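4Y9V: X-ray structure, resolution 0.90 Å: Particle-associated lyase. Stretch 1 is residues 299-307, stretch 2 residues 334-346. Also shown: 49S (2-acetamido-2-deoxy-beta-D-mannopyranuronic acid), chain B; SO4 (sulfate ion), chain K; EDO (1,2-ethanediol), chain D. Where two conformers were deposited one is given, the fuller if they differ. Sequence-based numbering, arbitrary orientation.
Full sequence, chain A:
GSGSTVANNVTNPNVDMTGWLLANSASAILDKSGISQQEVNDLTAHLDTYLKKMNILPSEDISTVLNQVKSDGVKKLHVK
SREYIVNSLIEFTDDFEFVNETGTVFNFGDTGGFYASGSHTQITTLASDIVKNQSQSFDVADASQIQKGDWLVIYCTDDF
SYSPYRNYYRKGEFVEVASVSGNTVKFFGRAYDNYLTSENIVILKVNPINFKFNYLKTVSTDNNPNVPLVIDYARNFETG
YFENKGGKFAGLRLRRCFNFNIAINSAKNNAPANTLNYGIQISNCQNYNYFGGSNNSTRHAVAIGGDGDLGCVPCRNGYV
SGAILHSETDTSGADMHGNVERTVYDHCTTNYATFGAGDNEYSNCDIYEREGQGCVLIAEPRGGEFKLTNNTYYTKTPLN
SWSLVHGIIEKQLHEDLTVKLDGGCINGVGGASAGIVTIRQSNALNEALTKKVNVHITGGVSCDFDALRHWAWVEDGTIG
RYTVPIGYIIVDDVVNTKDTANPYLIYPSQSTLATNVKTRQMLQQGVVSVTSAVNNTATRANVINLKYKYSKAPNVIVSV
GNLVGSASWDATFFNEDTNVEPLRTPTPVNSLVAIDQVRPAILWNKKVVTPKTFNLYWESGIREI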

# COMPACT_ATOMS: atom_id res chain seq x y z
N ARG A 299 -21.31 -18.38 -0.96
CA ARG A 299 -21.14 -17.46 0.17
C ARG A 299 -19.72 -16.87 0.07
O ARG A 299 -19.31 -16.46 -1.00
CB ARG A 299 -21.55 -18.08 1.51
CG ARG A 299 -22.99 -18.56 1.50
CD ARG A 299 -23.50 -19.02 2.86
NE ARG A 299 -23.53 -17.93 3.81
CZ ARG A 299 -22.74 -17.74 4.84
NH1 ARG A 299 -21.78 -18.59 5.17
NH2 ARG A 299 -22.91 -16.64 5.60
N HIS A 300 -18.99 -16.77 1.17
CA HIS A 300 -17.72 -16.06 1.13
C HIS A 300 -16.77 -16.72 0.11
O HIS A 300 -16.60 -17.94 0.07
CB HIS A 300 -17.05 -16.03 2.49
CG HIS A 300 -17.90 -15.49 3.59
ND1 HIS A 300 -18.51 -14.28 3.57
CD2 HIS A 300 -18.18 -16.01 4.82
CE1 HIS A 300 -19.16 -14.05 4.70
NE2 HIS A 300 -18.99 -15.09 5.47
N ALA A 301 -16.12 -15.87 -0.68
CA ALA A 301 -15.12 -16.33 -1.64
C ALA A 301 -13.82 -16.74 -0.95
O ALA A 301 -13.29 -17.80 -1.22
CB ALA A 301 -14.92 -15.28 -2.70
N VAL A 302 -13.34 -15.85 -0.06
CA VAL A 302 -12.29 -16.18 0.91
C VAL A 302 -12.94 -15.99 2.27
O VAL A 302 -13.38 -14.89 2.62
CB VAL A 302 -11.03 -15.33 0.76
CG1 VAL A 302 -10.08 -15.60 1.92
CG2 VAL A 302 -10.35 -15.62 -0.58
N ALA A 303 -13.02 -17.10 3.03
CA ALA A 303 -13.48 -17.09 4.41
C ALA A 303 -12.26 -17.23 5.29
O ALA A 303 -11.45 -18.13 5.07
CB ALA A 303 -14.42 -18.24 4.67
N ILE A 304 -12.11 -16.35 6.26
CA ILE A 304 -10.99 -16.39 7.20
C ILE A 304 -11.63 -16.68 8.56
O ILE A 304 -12.45 -15.89 9.04
CB ILE A 304 -10.11 -15.14 7.17
CG1 ILE A 304 -9.74 -14.80 5.73
CG2 ILE A 304 -8.90 -15.37 8.04
CD1 ILE A 304 -8.88 -13.53 5.61
N GLY A 305 -11.30 -17.82 9.14
CA GLY A 305 -11.96 -18.22 10.37
C GLY A 305 -11.40 -19.56 10.84
O GLY A 305 -10.25 -19.63 11.25
N GLY A 306 -12.22 -20.61 10.76
CA GLY A 306 -11.79 -21.95 11.11
C GLY A 306 -12.77 -22.67 12.02
O GLY A 306 -13.99 -22.46 11.90
N ASP A 307 -12.24 -23.56 12.81
CA ASP A 307 -13.07 -24.48 13.60
C ASP A 307 -12.55 -24.53 15.03
O ASP A 307 -11.95 -23.59 15.53
CB ASP A 307 -13.32 -25.79 12.87
CG ASP A 307 -12.11 -26.67 12.75
OD1 ASP A 307 -11.23 -26.34 11.93
OD2 ASP A 307 -11.99 -27.68 13.48
N ALA A 334 -15.27 -11.03 0.43
CA ALA A 334 -14.17 -11.02 1.39
C ALA A 334 -14.74 -11.14 2.81
O ALA A 334 -15.70 -10.46 3.17
CB ALA A 334 -13.38 -9.72 1.28
N ASP A 335 -14.10 -11.99 3.62
CA ASP A 335 -14.56 -12.20 4.97
C ASP A 335 -13.43 -12.22 5.97
O ASP A 335 -12.30 -12.67 5.71
CB ASP A 335 -15.33 -13.54 5.05
CG ASP A 335 -15.53 -14.07 6.48
OD1 ASP A 335 -16.48 -13.58 7.13
OD2 ASP A 335 -14.70 -14.94 6.88
N MET A 336 -13.79 -11.82 7.19
CA MET A 336 -13.03 -12.08 8.40
C MET A 336 -14.03 -12.43 9.50
O MET A 336 -14.87 -11.59 9.86
CB MET A 336 -12.19 -10.87 8.87
CG MET A 336 -11.31 -10.27 7.80
SD MET A 336 -10.41 -8.88 8.51
CE MET A 336 -9.81 -8.06 7.03
N HIS A 337 -13.94 -13.65 10.05
CA HIS A 337 -14.73 -14.05 11.19
C HIS A 337 -14.20 -13.41 12.48
O HIS A 337 -13.11 -12.84 12.54
CB HIS A 337 -14.74 -15.58 11.33
CG HIS A 337 -15.63 -16.30 10.39
ND1 HIS A 337 -15.56 -16.32 9.03
CD2 HIS A 337 -16.65 -17.13 10.69
CE1 HIS A 337 -16.50 -17.11 8.53
NE2 HIS A 337 -17.16 -17.62 9.53
N GLY A 338 -14.96 -13.58 13.57
CA GLY A 338 -14.60 -13.04 14.87
C GLY A 338 -13.42 -13.66 15.58
O GLY A 338 -13.06 -13.18 16.66
N ASN A 339 -12.78 -14.68 15.01
CA ASN A 339 -11.50 -15.15 15.51
C ASN A 339 -10.32 -14.67 14.67
O ASN A 339 -9.27 -15.30 14.75
CB ASN A 339 -11.46 -16.67 15.62
CG ASN A 339 -11.41 -17.30 14.23
OD1 ASN A 339 -11.97 -16.75 13.29
ND2 ASN A 339 -10.78 -18.46 14.14
N VAL A 340 -10.49 -13.57 13.91
CA VAL A 340 -9.48 -13.07 13.02
C VAL A 340 -9.04 -11.67 13.46
O VAL A 340 -9.87 -10.77 13.57
CB VAL A 340 -10.01 -12.97 11.58
CG1 VAL A 340 -8.94 -12.42 10.64
CG2 VAL A 340 -10.52 -14.32 11.10
N GLU A 341 -7.73 -11.49 13.64
CA GLU A 341 -7.14 -10.19 13.94
C GLU A 341 -5.93 -10.00 13.05
O GLU A 341 -5.43 -10.92 12.40
CB GLU A 341 -6.77 -10.06 15.42
CG GLU A 341 -5.70 -11.05 15.88
CD GLU A 341 -5.22 -10.87 17.29
OE1 GLU A 341 -6.05 -10.70 18.20
OE2 GLU A 341 -3.96 -10.95 17.50
N ARG A 342 -5.36 -8.79 13.06
CA ARG A 342 -4.08 -8.54 12.38
C ARG A 342 -4.16 -8.97 10.90
O ARG A 342 -3.21 -9.57 10.39
CB ARG A 342 -2.90 -9.16 13.11
CG ARG A 342 -2.76 -8.78 14.59
CD ARG A 342 -2.24 -7.39 14.84
NE ARG A 342 -1.90 -7.39 16.28
CZ ARG A 342 -0.77 -7.28 16.97
NH1 ARG A 342 0.35 -7.01 16.32
NH2 ARG A 342 -0.79 -7.36 18.29
N THR A 343 -5.26 -8.66 10.22
CA THR A 343 -5.51 -9.14 8.86
C THR A 343 -5.98 -7.99 7.98
O THR A 343 -6.74 -7.11 8.42
CB THR A 343 -6.50 -10.32 8.92
OG1 THR A 343 -5.83 -11.40 9.57
CG2 THR A 343 -6.90 -10.83 7.55
N VAL A 344 -5.52 -7.99 6.73
CA VAL A 344 -5.83 -6.91 5.78
C VAL A 344 -6.17 -7.51 4.40
O VAL A 344 -5.51 -8.44 3.94
CB VAL A 344 -4.68 -5.92 5.66
CG1 VAL A 344 -3.36 -6.59 5.33
CG2 VAL A 344 -5.00 -4.76 4.66
N TYR A 345 -7.17 -6.90 3.79
CA TYR A 345 -7.42 -6.97 2.34
C TYR A 345 -7.01 -5.62 1.75
O TYR A 345 -7.52 -4.57 2.19
CB TYR A 345 -8.87 -7.24 2.01
CG TYR A 345 -9.40 -8.61 2.36
CD1 TYR A 345 -9.35 -9.66 1.46
CD2 TYR A 345 -9.98 -8.86 3.60
CE1 TYR A 345 -9.85 -10.91 1.78
CE2 TYR A 345 -10.50 -10.10 3.93
CZ TYR A 345 -10.43 -11.14 3.02
OH TYR A 345 -10.96 -12.39 3.26
N ASP A 346 -6.10 -5.64 0.79
CA ASP A 346 -5.54 -4.42 0.17
C ASP A 346 -5.67 -4.52 -1.32
O ASP A 346 -5.33 -5.54 -1.94
CB ASP A 346 -4.07 -4.29 0.56
CG ASP A 346 -3.43 -2.98 0.12
OD1 ASP A 346 -4.06 -1.94 0.17
OD2 ASP A 346 -2.22 -2.99 -0.17
C8 49S B . -15.05 -19.47 12.29
C7 49S B . -15.56 -20.14 11.03
O7 49S B . -14.93 -20.05 9.96
N2 49S B . -16.71 -20.82 11.15
C2 49S B . -17.37 -21.47 10.03
C3 49S B . -17.22 -22.99 10.07
O3 49S B . -15.84 -23.37 10.04
C1 49S B . -18.85 -21.13 10.06
O1 49S B . -19.07 -19.75 10.08
O5 49S B . -19.43 -21.63 11.26
C5 49S B . -19.42 -23.07 11.27
C6 49S B . -20.16 -23.53 12.51
O6A 49S B . -19.93 -22.96 13.60
O6B 49S B . -20.95 -24.50 12.36
C4 49S B . -17.99 -23.59 11.24
O4 49S B . -18.17 -25.01 11.13
S SO4 K . -20.39 -16.83 8.27
O1 SO4 K . -19.98 -17.09 9.64
O2 SO4 K . -20.11 -15.42 7.94
O3 SO4 K . -21.83 -17.09 8.21
O4 SO4 K . -19.71 -17.67 7.26
C1 EDO D . -8.70 -8.22 18.22
O1 EDO D . -9.49 -8.04 19.32
C2 EDO D . -7.39 -7.51 18.31
O2 EDO D . -6.55 -8.14 19.26

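Strand 302-305 and the loop 334-339 run side by side in matching register, joined by two backbone hydrogen bonds, one of them weak, with a polar cluster around D335 and H337 and a small apolar patch around I304. The CA atoms of V302, A303, I304 and G305 lie 4.9 to 5.5 Å from those of A334, D335, M336 and H337 in turn, but the backbones form a single bridge, V302 with A334. The bond from D335 N to V302 O (3.2 Å) is weak; that from H337 N to I304 O (2.9 Å) is nearly straight. Between them the D335 carboxylate takes the place of a backbone acceptor, with I304 N donating to D335 OD2 (3.0 Å). The same oxygen accepts from H337 ND1 (2.7 Å), fixing the imidazole, which also makes a weak bond from ND1 to I304 O (3.1 Å). D335 CB sits over the face of the H300 ring, 3.6 Å from its centroid, a CH-pi contact. A type I turn from H337 to V340 brings N339 back to the strand, where its ND2 donates to G305 O (3.2 Å). On the apolar side, I304, the residue most covered by the partner stretch, meets V340 through CG2 to CG2 (3.6 Å) and reaches Y345 with CD1, 3.9 Å from CZ. Y345 is held by its own bond from OH to D335 O (2.8 Å). At G305 a side chain would clash with H337 CG and the sugar's O7, so bare backbone permits the close approach. The sugar bridges both stretches: G306 N donates to 49S O7 (2.9 Å), and H337 NE2 hydrogen-bonds 49S O1 (2.9 Å). A sulfate, probably from the crystallisation liquor, accepts from H300 NE2 at O2 (2.7 Å) and from R299 NH2 at O3 (2.9 Å).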